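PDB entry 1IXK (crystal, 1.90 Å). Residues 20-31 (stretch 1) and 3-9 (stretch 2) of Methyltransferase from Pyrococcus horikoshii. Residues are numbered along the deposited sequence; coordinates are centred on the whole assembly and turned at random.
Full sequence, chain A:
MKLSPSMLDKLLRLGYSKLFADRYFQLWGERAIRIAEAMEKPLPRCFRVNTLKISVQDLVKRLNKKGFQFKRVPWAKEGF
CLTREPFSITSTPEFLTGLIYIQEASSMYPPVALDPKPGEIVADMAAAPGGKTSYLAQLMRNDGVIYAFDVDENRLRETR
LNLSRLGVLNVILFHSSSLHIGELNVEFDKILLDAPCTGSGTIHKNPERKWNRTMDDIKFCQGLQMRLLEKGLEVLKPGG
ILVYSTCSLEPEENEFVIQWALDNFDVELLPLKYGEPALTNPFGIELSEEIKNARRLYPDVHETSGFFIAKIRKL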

ATOM      1  N   PHE A  20      23.883   0.655   4.158  1.00 24.04           N
ATOM      2  CA  PHE A  20      22.502   0.919   4.541  1.00 24.47           C
ATOM      3  C   PHE A  20      22.420   1.544   5.922  1.00 22.35           C
ATOM      4  O   PHE A  20      21.559   2.385   6.176  1.00 21.80           O
ATOM      5  CB  PHE A  20      21.666  -0.363   4.502  1.00 26.69           C
ATOM      6  CG  PHE A  20      21.245  -0.780   3.113  1.00 31.57           C
ATOM      7  CD1 PHE A  20      20.127  -1.587   2.930  1.00 33.50           C
ATOM      8  CD2 PHE A  20      21.967  -0.377   1.994  1.00 33.09           C
ATOM      9  CE1 PHE A  20      19.733  -1.988   1.653  1.00 35.20           C
ATOM     10  CE2 PHE A  20      21.584  -0.773   0.712  1.00 34.70           C
ATOM     11  CZ  PHE A  20      20.465  -1.578   0.542  1.00 34.82           C
ATOM     12  N   ALA A  21      23.314   1.138   6.817  1.00 21.36           N
ATOM     13  CA  ALA A  21      23.326   1.701   8.162  1.00 20.51           C
ATOM     14  C   ALA A  21      23.649   3.192   8.067  1.00 20.40           C
ATOM     15  O   ALA A  21      23.016   4.015   8.728  1.00 20.05           O
ATOM     16  CB  ALA A  21      24.362   0.989   9.027  1.00 20.73           C
ATOM     17  N   ASP A  22      24.638   3.537   7.246  1.00 19.58           N
ATOM     18  CA  ASP A  22      25.022   4.935   7.074  1.00 19.97           C
ATOM     19  C   ASP A  22      23.895   5.710   6.398  1.00 17.74           C
ATOM     20  O   ASP A  22      23.627   6.854   6.749  1.00 17.30           O
ATOM     21  CB  ASP A  22      26.307   5.055   6.247  1.00 22.57           C
ATOM     22  CG  ASP A  22      27.556   4.663   7.035  1.00 26.47           C
ATOM     23  OD1 ASP A  22      27.566   4.837   8.273  1.00 24.97           O
ATOM     24  OD2 ASP A  22      28.534   4.200   6.415  1.00 27.13           O
ATOM     25  N   ARG A  23      23.236   5.084   5.428  1.00 17.77           N
ATOM     26  CA  ARG A  23      22.129   5.730   4.734  1.00 17.04           C
ATOM     27  C   ARG A  23      20.984   6.042   5.702  1.00 17.68           C
ATOM     28  O   ARG A  23      20.487   7.171   5.747  1.00 16.21           O
ATOM     29  CB  ARG A  23      21.619   4.836   3.597  1.00 17.02           C
ATOM     30  CG  ARG A  23      22.410   4.960   2.295  1.00 17.10           C
ATOM     31  CD  ARG A  23      22.091   3.826   1.321  1.00 17.16           C
ATOM     32  NE  ARG A  23      20.678   3.736   0.950  1.00 17.66           N
ATOM     33  CZ  ARG A  23      20.098   4.440  -0.021  1.00 18.49           C
ATOM     34  NH1 ARG A  23      20.808   5.305  -0.738  1.00 15.45           N
ATOM     35  NH2 ARG A  23      18.806   4.271  -0.283  1.00 14.15           N
ATOM     36  N   TYR A  24      20.571   5.051   6.486  1.00 16.68           N
ATOM     37  CA  TYR A  24      19.476   5.272   7.422  1.00 18.77           C
ATOM     38  C   TYR A  24      19.805   6.332   8.462  1.00 16.08           C
ATOM     39  O   TYR A  24      18.938   7.115   8.834  1.00 15.58           O
ATOM     40  CB  TYR A  24      19.058   3.957   8.094  1.00 21.91           C
ATOM     41  CG  TYR A  24      18.476   2.959   7.112  1.00 25.86           C
ATOM     42  CD1 TYR A  24      17.848   3.392   5.941  1.00 27.10           C
ATOM     43  CD2 TYR A  24      18.554   1.588   7.345  1.00 28.38           C
ATOM     44  CE1 TYR A  24      17.317   2.491   5.027  1.00 26.82           C
ATOM     45  CE2 TYR A  24      18.023   0.673   6.433  1.00 29.64           C
ATOM     46  CZ  TYR A  24      17.406   1.134   5.277  1.00 30.47           C
ATOM     47  OH  TYR A  24      16.879   0.240   4.370  1.00 31.25           O
ATOM     48  N   PHE A  25      21.049   6.369   8.931  1.00 16.98           N
ATOM     49  CA  PHE A  25      21.431   7.377   9.914  1.00 18.68           C
ATOM     50  C   PHE A  25      21.426   8.771   9.270  1.00 18.24           C
ATOM     51  O   PHE A  25      21.084   9.756   9.915  1.00 18.48           O
ATOM     52  CB  PHE A  25      22.811   7.068  10.504  1.00 22.12           C
ATOM     53  CG  PHE A  25      23.266   8.068  11.531  1.00 26.90           C
ATOM     54  CD1 PHE A  25      24.019   9.180  11.158  1.00 29.11           C
ATOM     55  CD2 PHE A  25      22.911   7.920  12.868  1.00 28.35           C
ATOM     56  CE1 PHE A  25      24.410  10.132  12.105  1.00 29.60           C
ATOM     57  CE2 PHE A  25      23.296   8.868  13.821  1.00 29.68           C
ATOM     58  CZ  PHE A  25      24.047   9.974  13.437  1.00 29.10           C
ATOM     59  N   GLN A  26      21.796   8.850   7.995  1.00 19.24           N
ATOM     60  CA  GLN A  26      21.798  10.133   7.293  1.00 20.58           C
ATOM     61  C   GLN A  26      20.376  10.638   7.058  1.00 20.82           C
ATOM     62  O   GLN A  26      20.135  11.844   6.972  1.00 18.54           O
ATOM     63  CB  GLN A  26      22.508  10.003   5.948  1.00 24.85           C
ATOM     64  CG  GLN A  26      23.954   9.582   6.059  1.00 29.28           C
ATOM     65  CD  GLN A  26      24.636   9.515   4.714  1.00 33.85           C
ATOM     66  OE1 GLN A  26      24.135   8.885   3.784  1.00 36.60           O
ATOM     67  NE2 GLN A  26      25.791  10.161   4.603  1.00 36.20           N
ATOM     68  N   LEU A  27      19.432   9.708   6.958  1.00 19.46           N
ATOM     69  CA  LEU A  27      18.043  10.066   6.720  1.00 20.09           C
ATOM     70  C   LEU A  27      17.266  10.376   7.991  1.00 21.09           C
ATOM     71  O   LEU A  27      16.464  11.313   8.018  1.00 22.77           O
ATOM     72  CB  LEU A  27      17.340   8.938   5.954  1.00 18.19           C
ATOM     73  CG  LEU A  27      17.795   8.740   4.503  1.00 18.95           C
ATOM     74  CD1 LEU A  27      17.223   7.449   3.942  1.00 16.21           C
ATOM     75  CD2 LEU A  27      17.352   9.938   3.669  1.00 17.16           C
ATOM     76  N   TRP A  28      17.516   9.610   9.049  1.00 19.99           N
ATOM     77  CA  TRP A  28      16.775   9.798  10.293  1.00 20.89           C
ATOM     78  C   TRP A  28      17.600  10.003  11.563  1.00 21.75           C
ATOM     79  O   TRP A  28      17.035  10.130  12.648  1.00 21.99           O
ATOM     80  CB  TRP A  28      15.822   8.611  10.487  1.00 19.38           C
ATOM     81  CG  TRP A  28      14.856   8.442   9.344  1.00 18.99           C
ATOM     82  CD1 TRP A  28      13.805   9.252   9.035  1.00 19.75           C
ATOM     83  CD2 TRP A  28      14.896   7.433   8.323  1.00 19.27           C
ATOM     84  NE1 TRP A  28      13.185   8.814   7.889  1.00 19.06           N
ATOM     85  CE2 TRP A  28      13.832   7.695   7.434  1.00 19.84           C
ATOM     86  CE3 TRP A  28      15.722   6.326   8.082  1.00 19.50           C
ATOM     87  CZ2 TRP A  28      13.580   6.901   6.308  1.00 19.21           C
ATOM     88  CZ3 TRP A  28      15.475   5.537   6.965  1.00 18.00           C
ATOM     89  CH2 TRP A  28      14.407   5.825   6.095  1.00 19.33           C
ATOM     90  N   GLY A  29      18.924  10.038  11.438  1.00 22.39           N
ATOM     91  CA  GLY A  29      19.757  10.229  12.614  1.00 23.07           C
ATOM     92  C   GLY A  29      19.568   9.114  13.625  1.00 24.17           C
ATOM     93  O   GLY A  29      19.395   7.956  13.245  1.00 23.33           O
ATOM     94  N   GLU A  30      19.587   9.455  14.912  1.00 26.07           N
ATOM     95  CA  GLU A  30      19.426   8.456  15.970  1.00 28.45           C
ATOM     96  C   GLU A  30      18.126   7.656  15.882  1.00 26.74           C
ATOM     97  O   GLU A  30      18.050   6.535  16.381  1.00 25.38           O
ATOM     98  CB  GLU A  30      19.531   9.110  17.355  1.00 32.62           C
ATOM     99  CG  GLU A  30      18.596  10.294  17.586  1.00 39.30           C
ATOM    100  CD  GLU A  30      19.171  11.612  17.095  1.00 43.35           C
ATOM    101  OE1 GLU A  30      19.425  11.750  15.876  1.00 45.59           O
ATOM    102  OE2 GLU A  30      19.370  12.518  17.935  1.00 45.62           O
ATOM    103  N   ARG A  31      17.104   8.224  15.248  1.00 25.43           N
ATOM    104  CA  ARG A  31      15.831   7.521  15.107  1.00 23.89           C
ATOM    105  C   ARG A  31      16.023   6.273  14.242  1.00 23.21           C
ATOM    106  O   ARG A  31      15.225   5.336  14.294  1.00 22.02           O
ATOM    107  CB  ARG A  31      14.779   8.438  14.469  1.00 23.33           C
ATOM    108  CG  ARG A  31      13.401   7.795  14.344  1.00 22.99           C
ATOM    109  CD  ARG A  31      12.429   8.676  13.577  1.00 23.21           C
ATOM    110  NE  ARG A  31      11.118   8.046  13.451  1.00 23.01           N
ATOM    111  CZ  ARG A  31      10.071   8.598  12.844  1.00 23.03           C
ATOM    112  NH1 ARG A  31      10.175   9.801  12.300  1.00 22.09           N
ATOM    113  NH2 ARG A  31       8.915   7.947  12.787  1.00 19.50           N
TER
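Stretch 2 3-9: LSPSMLD

Stretch 2 begins in an extended conformation at Leu3 and Ser4 and turns into a helix at Pro5, which runs through Asp9 and on beyond the stretch. Ser4 occupies the N-cap position: its OG accepts a weak hydrogen bond from Met7 N (3.3 Å), while its carbonyl starts the helical ladder by receiving Leu8 N (Leu8 N to Ser4 O, 3.0 Å). The segment packs against the helix of residues 20-28 and the turn that follows it. The backbones approach most closely in two places, Leu3 beside Phe25 (CA to CA 6.6 Å) and Leu8 beside Ala21 (CA to CA 6.7 Å), so stretch 2 advances toward the earlier part of stretch 1 and the two chains run in broadly opposite senses. No hydrogen bond links them; the contact rests on side-chain packing and buries 325 Å² in total.

The aromatic ring of Phe25 is central to this packing. With chi1 in the t well, it receives the start of stretch 2 over one face: Leu3 CB lies 4.0 Å from the centroid of the Phe25 ring and 14° off the ring normal, a CH-pi contact, and the backbone comes down on the same ring, with Leu3 N 3.5 Å from Phe25 CE1. The selenium of Met7, present as selenomethionine, approaches the ring differently. Met7 SE is 5.2 Å from the Phe25 centroid and 80° off the normal, which places it at the ring edge, 4.0 Å from Phe25 CD2.

Aliphatic contacts extend the interface along the helix. The side chain of Leu3, t at both chi angles, reaches past Phe25 to the preceding turn, where Leu3 CD1 lies 3.7 Å from Ala21 O and 4.4 Å from Ala21 CB. The same methyl, Leu3 CD1, is 3.7 Å from Asp22 OD1, a van der Waals approach to an oxygen of the carboxylate. Ala21 points toward stretch 2, and its small methyl also meets Leu8, whose CA-to-CB bond points sideways but whose end comes nearer, bringing Leu8 CD1 to 4.1 Å from Ala21 CB.

Beyond the helix, Gly29 adopts positive phi and the chain forms a type II' turn from Trp28 to Arg31, closed by a hydrogen bond from Arg31 N to Trp28 O (3.2 Å). Met7 reaches this turn with its terminal methyl: Met7 CE lies 3.6 Å from Glu30 CA and 3.8 Å from Glu30 CB. Met7 thereby spans the edge of Phe25 and the backbone of the turn.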

ATOM      1  N   LEU A   3      27.513   8.687  13.033  1.00 43.54           N
ATOM      2  CA  LEU A   3      26.987   7.394  13.562  1.00 44.25           C
ATOM      3  C   LEU A   3      28.008   6.802  14.531  1.00 44.80           C
ATOM      4  O   LEU A   3      29.132   6.486  14.141  1.00 45.52           O
ATOM      5  CB  LEU A   3      26.743   6.417  12.406  1.00 43.99           C
ATOM      6  CG  LEU A   3      25.704   5.309  12.614  1.00 43.63           C
ATOM      7  CD1 LEU A   3      25.640   4.436  11.372  1.00 43.45           C
ATOM      8  CD2 LEU A   3      26.059   4.473  13.827  1.00 44.75           C
ATOM      9  N   SER A   4      27.614   6.655  15.793  1.00 44.67           N
ATOM     10  CA  SER A   4      28.508   6.113  16.813  1.00 44.22           C
ATOM     11  C   SER A   4      28.803   4.639  16.576  1.00 43.88           C
ATOM     12  O   SER A   4      28.048   3.945  15.898  1.00 44.29           O
ATOM     13  CB  SER A   4      27.895   6.284  18.204  1.00 44.65           C
ATOM     14  OG  SER A   4      26.742   5.473  18.360  1.00 44.34           O
ATOM     15  N   PRO A   5      29.916   4.140  17.132  1.00 43.60           N
ATOM     16  CA  PRO A   5      30.278   2.731  16.962  1.00 43.27           C
ATOM     17  C   PRO A   5      29.188   1.824  17.527  1.00 42.64           C
ATOM     18  O   PRO A   5      28.955   0.729  17.019  1.00 41.93           O
ATOM     19  CB  PRO A   5      31.587   2.615  17.741  1.00 42.85           C
ATOM     20  CG  PRO A   5      32.182   3.981  17.592  1.00 43.68           C
ATOM     21  CD  PRO A   5      30.987   4.875  17.829  1.00 43.74           C
ATOM     22  N   SER A   6      28.524   2.296  18.579  1.00 42.60           N
ATOM     23  CA  SER A   6      27.459   1.540  19.226  1.00 43.38           C
ATOM     24  C   SER A   6      26.284   1.298  18.284  1.00 42.44           C
ATOM     25  O   SER A   6      25.970   0.152  17.955  1.00 41.88           O
ATOM     26  CB  SER A   6      26.960   2.278  20.474  1.00 44.07           C
ATOM     27  OG  SER A   6      27.995   2.443  21.427  1.00 46.67           O
HETATM   28  N   MSE A   7      25.640   2.380  17.854  1.00 41.69           N
HETATM   29  CA  MSE A   7      24.493   2.271  16.957  1.00 40.03           C
HETATM   30  C   MSE A   7      24.876   1.511  15.693  1.00 38.49           C
HETATM   31  O   MSE A   7      24.111   0.680  15.205  1.00 37.84           O
HETATM   32  CB  MSE A   7      23.959   3.661  16.592  1.00 40.44           C
HETATM   33  CG  MSE A   7      22.535   3.639  16.033  1.00 41.58           C
HETATM   34 SE   MSE A   7      21.857   5.278  15.670  1.00 40.19          SE
HETATM   35  CE  MSE A   7      21.665   5.941  17.322  1.00 41.84           C
ATOM     36  N   LEU A   8      26.063   1.795  15.168  1.00 36.51           N
ATOM     37  CA  LEU A   8      26.538   1.121  13.967  1.00 35.65           C
ATOM     38  C   LEU A   8      26.523  -0.385  14.201  1.00 36.50           C
ATOM     39  O   LEU A   8      25.915  -1.133  13.441  1.00 35.78           O
ATOM     40  CB  LEU A   8      27.959   1.582  13.630  1.00 35.58           C
ATOM     41  CG  LEU A   8      28.636   0.942  12.413  1.00 33.99           C
ATOM     42  CD1 LEU A   8      27.829   1.232  11.155  1.00 34.27           C
ATOM     43  CD2 LEU A   8      30.052   1.486  12.279  1.00 34.02           C
ATOM     44  N   ASP A   9      27.190  -0.821  15.266  1.00 37.52           N
ATOM     45  CA  ASP A   9      27.250  -2.238  15.608  1.00 38.56           C
ATOM     46  C   ASP A   9      25.856  -2.844  15.746  1.00 36.67           C
ATOM     47  O   ASP A   9      25.610  -3.960  15.280  1.00 36.74           O
ATOM     48  CB  ASP A   9      28.038  -2.431  16.907  1.00 41.00           C
ATOM     49  CG  ASP A   9      29.516  -2.133  16.739  1.00 45.39           C
ATOM     50  OD1 ASP A   9      30.238  -2.083  17.758  1.00 47.65           O
ATOM     51  OD2 ASP A   9      29.960  -1.956  15.582  1.00 47.40           O
TER